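Local coordinates for restriction endonuclease PacI (Pseudomonas alcaligenes, PDB 3M7K), which cuts double-stranded DNA at a rare eight-base-pair site, using an HNH active site of the beta-beta-alpha-metal type, at residues A[52-57]-A[105-110]; A[68-73]-A[87-92]. All blocks are in the same frame, centred on the assembly; numbering follows the deposited sequence.

Both contacts reach the same antiparallel hairpin, strands 90-93 and 105-108, and their centres lie about 9 Å apart. Contact 1 is a surface contact without a hydrogen bond across it: helix 48-55 brings the side chains of W54 and Y55 against strand 105-108. Contact 2 is buried and mixes apolar packing with charge, since a carboxylate of helix 70-74 grips the backbone leading into strand 90-93. They touch each other where Y55 OH is hydrogen-bonded to L89 O at 2.6 Å, and where R106 O pairs with D92 N. Each also carries a metal ligand that makes no contact across its own pair of segments: C109 for zinc in contact 1, D92 for magnesium in contact 2.

Contact 1. Residues A[52-57]-A[105-110]; sequences LAWYGL and ARLACF. With ZN (zinc ion), chain D; nucleotides of chain C.
W54 reaches from helix 48-55 to strand 105-108 with the six-membered half of its indole, and CZ2 lies 3.5 Å from A105 CB, the closest approach between the segments. With CG anti to the backbone N (chi1 -180°), the indole extends from the helix to the strand. Its CH2 comes 3.9 Å from L107 N, and R106 C lies at the ring edge, in its plane, while the side chains of W54 and L107 slide past each other in opposite directions. One methyl of L107 serves both aromatics: CD1 sits 4.0 Å from W54 CZ3 and 3.7 Å from Y55 CE2, and the leucine crosses the tyrosine at about a right angle.

Outside the pair, R61 makes a cation-pi contact with the Y55 ring, and R106, whose CB points away from the helix, forms a salt bridge from NH2 to D126. Beyond the strand, C109 SG binds zinc at 2.3 Å together with C63, C66 and C112, and one face of F110 lies under C5' of DA2 of chain C. Helix 48-55 thus packs beside the hairpin of the HNH fold, touching V91 of strand 90-93 as well, while helix 110-116 follows directly from strand 105-108.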
loop_
_atom_site.group_PDB
_atom_site.type_symbol
_atom_site.label_atom_id
_atom_site.label_comp_id
_atom_site.label_asym_id
_atom_site.label_seq_id
_atom_site.Cartn_x
_atom_site.Cartn_y
_atom_site.Cartn_z
ATOM N N LEU A 52 1.335 -9.996 -25.572
ATOM C CA LEU A 52 1.960 -11.301 -25.324
ATOM C C LEU A 52 3.461 -11.252 -25.570
ATOM O O LEU A 52 4.223 -11.857 -24.807
ATOM C CB LEU A 52 1.302 -12.434 -26.123
ATOM C CG LEU A 52 -0.134 -12.863 -25.776
ATOM C CD1 LEU A 52 -0.536 -14.031 -26.678
ATOM C CD2 LEU A 52 -0.316 -13.258 -24.327
ATOM N N ALA A 53 3.888 -10.509 -26.590
ATOM C CA ALA A 53 5.322 -10.325 -26.829
ATOM C C ALA A 53 5.959 -9.489 -25.725
ATOM O O ALA A 53 7.086 -9.755 -25.304
ATOM C CB ALA A 53 5.587 -9.687 -28.209
ATOM N N TRP A 54 5.237 -8.461 -25.283
ATOM C CA TRP A 54 5.693 -7.590 -24.204
ATOM C C TRP A 54 5.801 -8.388 -22.901
ATOM O O TRP A 54 6.784 -8.238 -22.156
ATOM C CB TRP A 54 4.750 -6.394 -24.079
ATOM C CG TRP A 54 5.105 -5.403 -23.001
ATOM C CD1 TRP A 54 5.933 -4.310 -23.118
ATOM C CD2 TRP A 54 4.651 -5.425 -21.655
ATOM N NE1 TRP A 54 6.016 -3.653 -21.913
ATOM C CE2 TRP A 54 5.238 -4.317 -20.996
ATOM C CE3 TRP A 54 3.799 -6.275 -20.930
ATOM C CZ2 TRP A 54 4.995 -4.034 -19.636
ATOM C CZ3 TRP A 54 3.559 -5.991 -19.578
ATOM C CH2 TRP A 54 4.154 -4.877 -18.951
ATOM N N TYR A 55 4.820 -9.254 -22.648
ATOM C CA TYR A 55 4.723 -9.967 -21.368
ATOM C C TYR A 55 5.808 -11.041 -21.250
ATOM O O TYR A 55 6.209 -11.423 -20.141
ATOM C CB TYR A 55 3.325 -10.590 -21.197
ATOM C CG TYR A 55 2.940 -10.972 -19.761
ATOM C CD1 TYR A 55 2.557 -12.276 -19.450
ATOM C CD2 TYR A 55 2.932 -10.026 -18.734
ATOM C CE1 TYR A 55 2.184 -12.642 -18.143
ATOM C CE2 TYR A 55 2.572 -10.377 -17.416
ATOM C CZ TYR A 55 2.189 -11.691 -17.138
ATOM O OH TYR A 55 1.835 -12.056 -15.873
ATOM N N GLY A 56 6.273 -11.525 -22.400
ATOM C CA GLY A 56 7.286 -12.560 -22.448
ATOM C C GLY A 56 6.914 -13.823 -21.691
ATOM O O GLY A 56 5.751 -14.257 -21.665
ATOM N N LEU A 57 7.919 -14.403 -21.053
ATOM C CA LEU A 57 7.754 -15.682 -20.384
ATOM C C LEU A 57 8.157 -15.614 -18.925
ATOM O O LEU A 57 9.018 -14.816 -18.533
ATOM C CB LEU A 57 8.564 -16.755 -21.098
ATOM C CG LEU A 57 8.141 -17.055 -22.538
ATOM C CD1 LEU A 57 9.155 -17.957 -23.168
ATOM C CD2 LEU A 57 6.709 -17.665 -22.607
ATOM N N ALA A 105 3.449 1.170 -19.833
ATOM C CA ALA A 105 3.399 -0.081 -19.076
ATOM C C ALA A 105 4.743 -0.407 -18.463
ATOM O O ALA A 105 5.799 -0.245 -19.093
ATOM C CB ALA A 105 2.947 -1.216 -19.949
ATOM N N ARG A 106 4.672 -0.909 -17.238
ATOM C CA ARG A 106 5.809 -1.381 -16.499
ATOM C C ARG A 106 5.340 -2.671 -15.837
ATOM O O ARG A 106 4.217 -2.721 -15.319
ATOM C CB ARG A 106 6.088 -0.318 -15.442
ATOM C CG ARG A 106 7.369 -0.456 -14.768
ATOM C CD ARG A 106 7.978 0.913 -14.544
ATOM N NE ARG A 106 9.154 0.673 -13.758
ATOM C CZ ARG A 106 9.978 1.594 -13.295
ATOM N NH1 ARG A 106 9.776 2.881 -13.548
ATOM N NH2 ARG A 106 11.004 1.196 -12.564
ATOM N N LEU A 107 6.163 -3.718 -15.832
ATOM C CA LEU A 107 5.794 -4.930 -15.100
ATOM C C LEU A 107 5.928 -4.637 -13.621
ATOM O O LEU A 107 6.908 -4.010 -13.196
ATOM C CB LEU A 107 6.715 -6.083 -15.475
ATOM C CG LEU A 107 6.279 -7.535 -15.437
ATOM C CD1 LEU A 107 5.030 -7.843 -16.291
ATOM C CD2 LEU A 107 7.485 -8.366 -15.890
ATOM N N ALA A 108 4.940 -5.059 -12.843
ATOM C CA ALA A 108 4.971 -4.851 -11.397
ATOM C C ALA A 108 4.289 -5.996 -10.635
ATOM O O ALA A 108 3.233 -6.481 -11.048
ATOM C CB ALA A 108 4.317 -3.502 -11.027
ATOM N N CYS A 109 4.871 -6.397 -9.507
ATOM C CA CYS A 109 4.223 -7.377 -8.651
ATOM C C CYS A 109 3.058 -6.677 -7.963
ATOM O O CYS A 109 3.020 -5.428 -7.872
ATOM C CB CYS A 109 5.207 -7.964 -7.605
ATOM S SG CYS A 109 5.670 -6.860 -6.187
ATOM N N PHE A 110 2.087 -7.447 -7.509
ATOM C CA PHE A 110 0.871 -6.854 -6.930
ATOM C C PHE A 110 1.147 -6.068 -5.646
ATOM O O PHE A 110 0.399 -5.126 -5.306
ATOM C CB PHE A 110 -0.171 -7.946 -6.679
ATOM C CG PHE A 110 -1.594 -7.434 -6.525
ATOM C CD1 PHE A 110 -2.063 -6.361 -7.288
ATOM C CD2 PHE A 110 -2.474 -8.060 -5.631
ATOM C CE1 PHE A 110 -3.359 -5.892 -7.150
ATOM C CE2 PHE A 110 -3.810 -7.630 -5.508
ATOM C CZ PHE A 110 -4.259 -6.540 -6.272
HETATM ZN ZN ZN D . 7.516 -5.500 -6.624
ATOM P P DA C 2 -2.269 -7.765 -11.034
ATOM O OP1 DA C 2 -0.989 -7.970 -10.325
ATOM O OP2 DA C 2 -2.284 -7.754 -12.515
ATOM O "O5'" DA C 2 -3.377 -8.802 -10.550
ATOM C "C5'" DA C 2 -3.212 -9.487 -9.285
ATOM C "C4'" DA C 2 -3.988 -10.798 -9.274
ATOM O "O4'" DA C 2 -5.410 -10.524 -9.321
ATOM C "C3'" DA C 2 -3.747 -11.743 -10.446
ATOM O "O3'" DA C 2 -3.818 -13.116 -9.976
ATOM C "C2'" DA C 2 -4.862 -11.422 -11.446
ATOM C "C1'" DA C 2 -6.008 -10.997 -10.521
ATOM N N9 DA C 2 -6.845 -9.887 -10.987
ATOM C C8 DA C 2 -6.656 -9.029 -12.041
ATOM N N7 DA C 2 -7.605 -8.123 -12.188
ATOM C C5 DA C 2 -8.472 -8.399 -11.140
ATOM C C6 DA C 2 -9.673 -7.794 -10.713
ATOM N N6 DA C 2 -10.205 -6.736 -11.336
ATOM N N1 DA C 2 -10.299 -8.316 -9.618
ATOM C C2 DA C 2 -9.752 -9.377 -9.008
ATOM N N3 DA C 2 -8.615 -10.033 -9.321
ATOM C C4 DA C 2 -8.023 -9.480 -10.400
ATOM O OP3 DT C 1 -6.436 -0.542 -11.635
ATOM P P DT C 1 -5.358 -1.033 -12.536
ATOM O OP1 DT C 1 -4.270 -0.143 -12.917
ATOM O OP2 DT C 1 -6.005 -1.599 -13.718
ATOM O "O5'" DT C 1 -4.766 -2.221 -11.641
ATOM C "C5'" DT C 1 -4.074 -3.308 -12.111
ATOM C "C4'" DT C 1 -3.811 -4.222 -10.915
ATOM O "O4'" DT C 1 -4.789 -3.982 -9.880
ATOM C "C3'" DT C 1 -3.879 -5.689 -11.247
ATOM O "O3'" DT C 1 -2.901 -6.403 -10.487
ATOM C "C2'" DT C 1 -5.317 -6.053 -10.859
ATOM C "C1'" DT C 1 -5.584 -5.136 -9.662
ATOM N N1 DT C 1 -6.997 -4.734 -9.618
ATOM C C2 DT C 1 -7.790 -5.191 -8.589
ATOM O O2 DT C 1 -7.395 -5.907 -7.692
ATOM N N3 DT C 1 -9.090 -4.777 -8.633
ATOM C C4 DT C 1 -9.670 -3.971 -9.598
ATOM O O4 DT C 1 -10.856 -3.676 -9.536
ATOM C C5 DT C 1 -8.796 -3.516 -10.656
ATOM C C7 DT C 1 -9.335 -2.631 -11.755
ATOM C C6 DT C 1 -7.506 -3.916 -10.619
#

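Contact 2. Residues A[68-73]-A[87-92]; sequences ISEAGF and QCLGVD. With MG (magnesium ion), chain F; nucleotides of chain C.
E70 and L89 join helix 70-74 to the entry of strand 90-93, the first strand of the beta-beta-alpha-metal motif that carries the HNH active site. The E70 chain is extended, with CG anti to the backbone N (chi1 -176°), and its OE2 accepts from L89 N at 3.0 Å, the donor standing 40° out of the carboxylate plane. The same oxygen lies 3.5 Å from C88 CB and is salt-bridged to R61, while OE1 takes K25 and S58, so the charge of the buried carboxylate is probably balanced by R61 and K25. An alanine here would probably leave L89 N without this acceptor and R61 and K25 without this counter-charge.

L89 fills the tightly packed side: its CD2 rests 3.9 Å from F73 CB, and its CD1 turns to the backbone of I68 and E70. F73 and L89 cross obliquely, and against the close grip of E70 the phenylalanine ring touches L89 more loosely, with CD2 to CD2 at 4.2 Å. S69 caps the helix, its OG accepting from G72 N.

Away from this packed part, the backbone of Q87, C88 and G90 meets the DNA phosphates. Q87 N donates to OP1 of DA3 of chain C, and C88 N adds a weak bond to it. G90 has no side chain, and a CB there would collide with OP2 of DA2 of chain C. Farther along the strand, D92 OD1 binds magnesium at 2.4 Å, alongside N113, a DNA phosphate and two waters.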
loop_
_atom_site.group_PDB
_atom_site.type_symbol
_atom_site.label_atom_id
_atom_site.label_comp_id
_atom_site.label_asym_id
_atom_site.label_seq_id
_atom_site.Cartn_x
_atom_site.Cartn_y
_atom_site.Cartn_z
ATOM N N ILE A 68 11.671 -8.450 -7.733
ATOM C CA ILE A 68 11.330 -9.828 -7.401
ATOM C C ILE A 68 10.958 -10.604 -8.681
ATOM O O ILE A 68 10.325 -10.046 -9.578
ATOM C CB ILE A 68 10.220 -9.916 -6.337
ATOM C CG1 ILE A 68 10.207 -11.325 -5.716
ATOM C CG2 ILE A 68 8.833 -9.548 -6.941
ATOM C CD1 ILE A 68 9.419 -11.413 -4.450
ATOM N N SER A 69 11.368 -11.870 -8.755
ATOM C CA SER A 69 11.039 -12.721 -9.897
ATOM C C SER A 69 9.604 -13.202 -9.730
ATOM O O SER A 69 9.056 -13.198 -8.609
ATOM C CB SER A 69 11.980 -13.925 -9.966
ATOM O OG SER A 69 11.735 -14.797 -8.871
ATOM N N GLU A 70 8.993 -13.613 -10.835
ATOM C CA GLU A 70 7.652 -14.177 -10.765
ATOM C C GLU A 70 7.568 -15.382 -9.802
ATOM O O GLU A 70 6.594 -15.512 -9.045
ATOM C CB GLU A 70 7.169 -14.554 -12.161
ATOM C CG GLU A 70 5.759 -15.041 -12.180
ATOM C CD GLU A 70 5.123 -14.880 -13.522
ATOM O OE1 GLU A 70 4.968 -15.902 -14.222
ATOM O OE2 GLU A 70 4.786 -13.734 -13.879
ATOM N N ALA A 71 8.573 -16.255 -9.836
ATOM C CA ALA A 71 8.626 -17.402 -8.906
ATOM C C ALA A 71 8.791 -16.951 -7.456
ATOM O O ALA A 71 8.166 -17.511 -6.552
ATOM C CB ALA A 71 9.737 -18.403 -9.302
ATOM N N GLY A 72 9.624 -15.928 -7.248
ATOM C CA GLY A 72 9.811 -15.331 -5.917
ATOM C C GLY A 72 8.502 -14.776 -5.382
ATOM O O GLY A 72 8.101 -15.063 -4.247
ATOM N N PHE A 73 7.805 -14.006 -6.205
ATOM C CA PHE A 73 6.516 -13.479 -5.790
ATOM C C PHE A 73 5.484 -14.563 -5.510
ATOM O O PHE A 73 4.731 -14.466 -4.554
ATOM C CB PHE A 73 5.968 -12.487 -6.809
ATOM C CG PHE A 73 4.804 -11.704 -6.300
ATOM C CD1 PHE A 73 5.001 -10.681 -5.369
ATOM C CD2 PHE A 73 3.508 -11.986 -6.726
ATOM C CE1 PHE A 73 3.930 -9.938 -4.868
ATOM C CE2 PHE A 73 2.405 -11.211 -6.232
ATOM C CZ PHE A 73 2.638 -10.207 -5.297
ATOM N N GLN A 87 0.109 -15.843 -8.906
ATOM C CA GLN A 87 1.168 -16.675 -9.469
ATOM C C GLN A 87 1.848 -16.007 -10.653
ATOM O O GLN A 87 2.738 -16.585 -11.287
ATOM C CB GLN A 87 0.594 -18.024 -9.883
ATOM C CG GLN A 87 0.002 -18.810 -8.723
ATOM C CD GLN A 87 -0.985 -19.871 -9.188
ATOM O OE1 GLN A 87 -0.625 -20.767 -9.953
ATOM N NE2 GLN A 87 -2.241 -19.766 -8.732
ATOM N N CYS A 88 1.424 -14.784 -10.949
ATOM C CA CYS A 88 2.062 -14.016 -11.992
ATOM C C CYS A 88 2.173 -12.530 -11.641
ATOM O O CYS A 88 1.501 -12.030 -10.715
ATOM C CB CYS A 88 1.331 -14.202 -13.325
ATOM S SG CYS A 88 -0.281 -13.447 -13.365
ATOM N N LEU A 89 3.046 -11.855 -12.372
ATOM C CA LEU A 89 3.263 -10.422 -12.198
ATOM C C LEU A 89 2.318 -9.642 -13.075
ATOM O O LEU A 89 1.949 -10.101 -14.159
ATOM C CB LEU A 89 4.706 -10.057 -12.526
ATOM C CG LEU A 89 5.744 -10.811 -11.692
ATOM C CD1 LEU A 89 7.101 -10.292 -12.031
ATOM C CD2 LEU A 89 5.499 -10.682 -10.180
ATOM N N GLY A 90 1.924 -8.461 -12.601
ATOM C CA GLY A 90 0.937 -7.662 -13.317
ATOM C C GLY A 90 1.536 -6.450 -13.982
ATOM O O GLY A 90 2.760 -6.342 -14.142
ATOM N N VAL A 91 0.674 -5.523 -14.358
ATOM C CA VAL A 91 1.085 -4.381 -15.175
ATOM C C VAL A 91 0.766 -3.049 -14.484
ATOM O O VAL A 91 -0.387 -2.798 -14.138
ATOM C CB VAL A 91 0.377 -4.416 -16.559
ATOM C CG1 VAL A 91 0.852 -3.262 -17.429
ATOM C CG2 VAL A 91 0.619 -5.754 -17.274
ATOM N N ASP A 92 1.791 -2.223 -14.271
ATOM C CA ASP A 92 1.632 -0.880 -13.720
ATOM C C ASP A 92 1.527 0.130 -14.868
ATOM O O ASP A 92 2.360 0.135 -15.779
ATOM C CB ASP A 92 2.845 -0.493 -12.874
ATOM C CG ASP A 92 2.827 0.962 -12.457
ATOM O OD1 ASP A 92 1.764 1.404 -11.980
ATOM O OD2 ASP A 92 3.874 1.668 -12.591
HETATM MG MG MG F . -0.363 0.801 -11.113
ATOM P P DA C 3 -3.184 -14.281 -10.886
ATOM O OP1 DA C 3 -1.864 -14.661 -10.324
ATOM O OP2 DA C 3 -3.283 -13.903 -12.321
ATOM O "O5'" DA C 3 -4.238 -15.432 -10.651
ATOM C "C5'" DA C 3 -4.110 -16.353 -9.587
ATOM C "C4'" DA C 3 -5.358 -17.235 -9.506
ATOM O "O4'" DA C 3 -6.535 -16.395 -9.603
ATOM C "C3'" DA C 3 -5.554 -18.265 -10.617
ATOM O "O3'" DA C 3 -6.380 -19.315 -10.130
ATOM C "C2'" DA C 3 -6.312 -17.480 -11.685
ATOM C "C1'" DA C 3 -7.248 -16.649 -10.805
ATOM N N9 DA C 3 -7.641 -15.361 -11.381
ATOM C C8 DA C 3 -6.912 -14.547 -12.201
ATOM N N7 DA C 3 -7.538 -13.442 -12.538
ATOM C C5 DA C 3 -8.773 -13.551 -11.895
ATOM C C6 DA C 3 -9.917 -12.712 -11.826
ATOM N N6 DA C 3 -10.027 -11.540 -12.457
ATOM N N1 DA C 3 -10.958 -13.119 -11.069
ATOM C C2 DA C 3 -10.886 -14.292 -10.424
ATOM N N3 DA C 3 -9.874 -15.157 -10.407
ATOM C C4 DA C 3 -8.842 -14.724 -11.172
ATOM P P DA C 2 -2.269 -7.765 -11.034
ATOM O OP1 DA C 2 -0.989 -7.970 -10.325
ATOM O OP2 DA C 2 -2.284 -7.754 -12.515
ATOM O "O5'" DA C 2 -3.377 -8.802 -10.550
ATOM C "C5'" DA C 2 -3.212 -9.487 -9.285
ATOM C "C4'" DA C 2 -3.988 -10.798 -9.274
ATOM O "O4'" DA C 2 -5.410 -10.524 -9.321
ATOM C "C3'" DA C 2 -3.747 -11.743 -10.446
ATOM O "O3'" DA C 2 -3.818 -13.116 -9.976
ATOM C "C2'" DA C 2 -4.862 -11.422 -11.446
ATOM C "C1'" DA C 2 -6.008 -10.997 -10.521
ATOM N N9 DA C 2 -6.845 -9.887 -10.987
ATOM C C8 DA C 2 -6.656 -9.029 -12.041
ATOM N N7 DA C 2 -7.605 -8.123 -12.188
ATOM C C5 DA C 2 -8.472 -8.399 -11.140
ATOM C C6 DA C 2 -9.673 -7.794 -10.713
ATOM N N6 DA C 2 -10.205 -6.736 -11.336
ATOM N N1 DA C 2 -10.299 -8.316 -9.618
ATOM C C2 DA C 2 -9.752 -9.377 -9.008
ATOM N N3 DA C 2 -8.615 -10.033 -9.321
ATOM C C4 DA C 2 -8.023 -9.480 -10.400
HETATM O O HOH W 1 -0.922 2.792 -12.146
HETATM O O HOH W 2 0.025 1.781 -8.992
#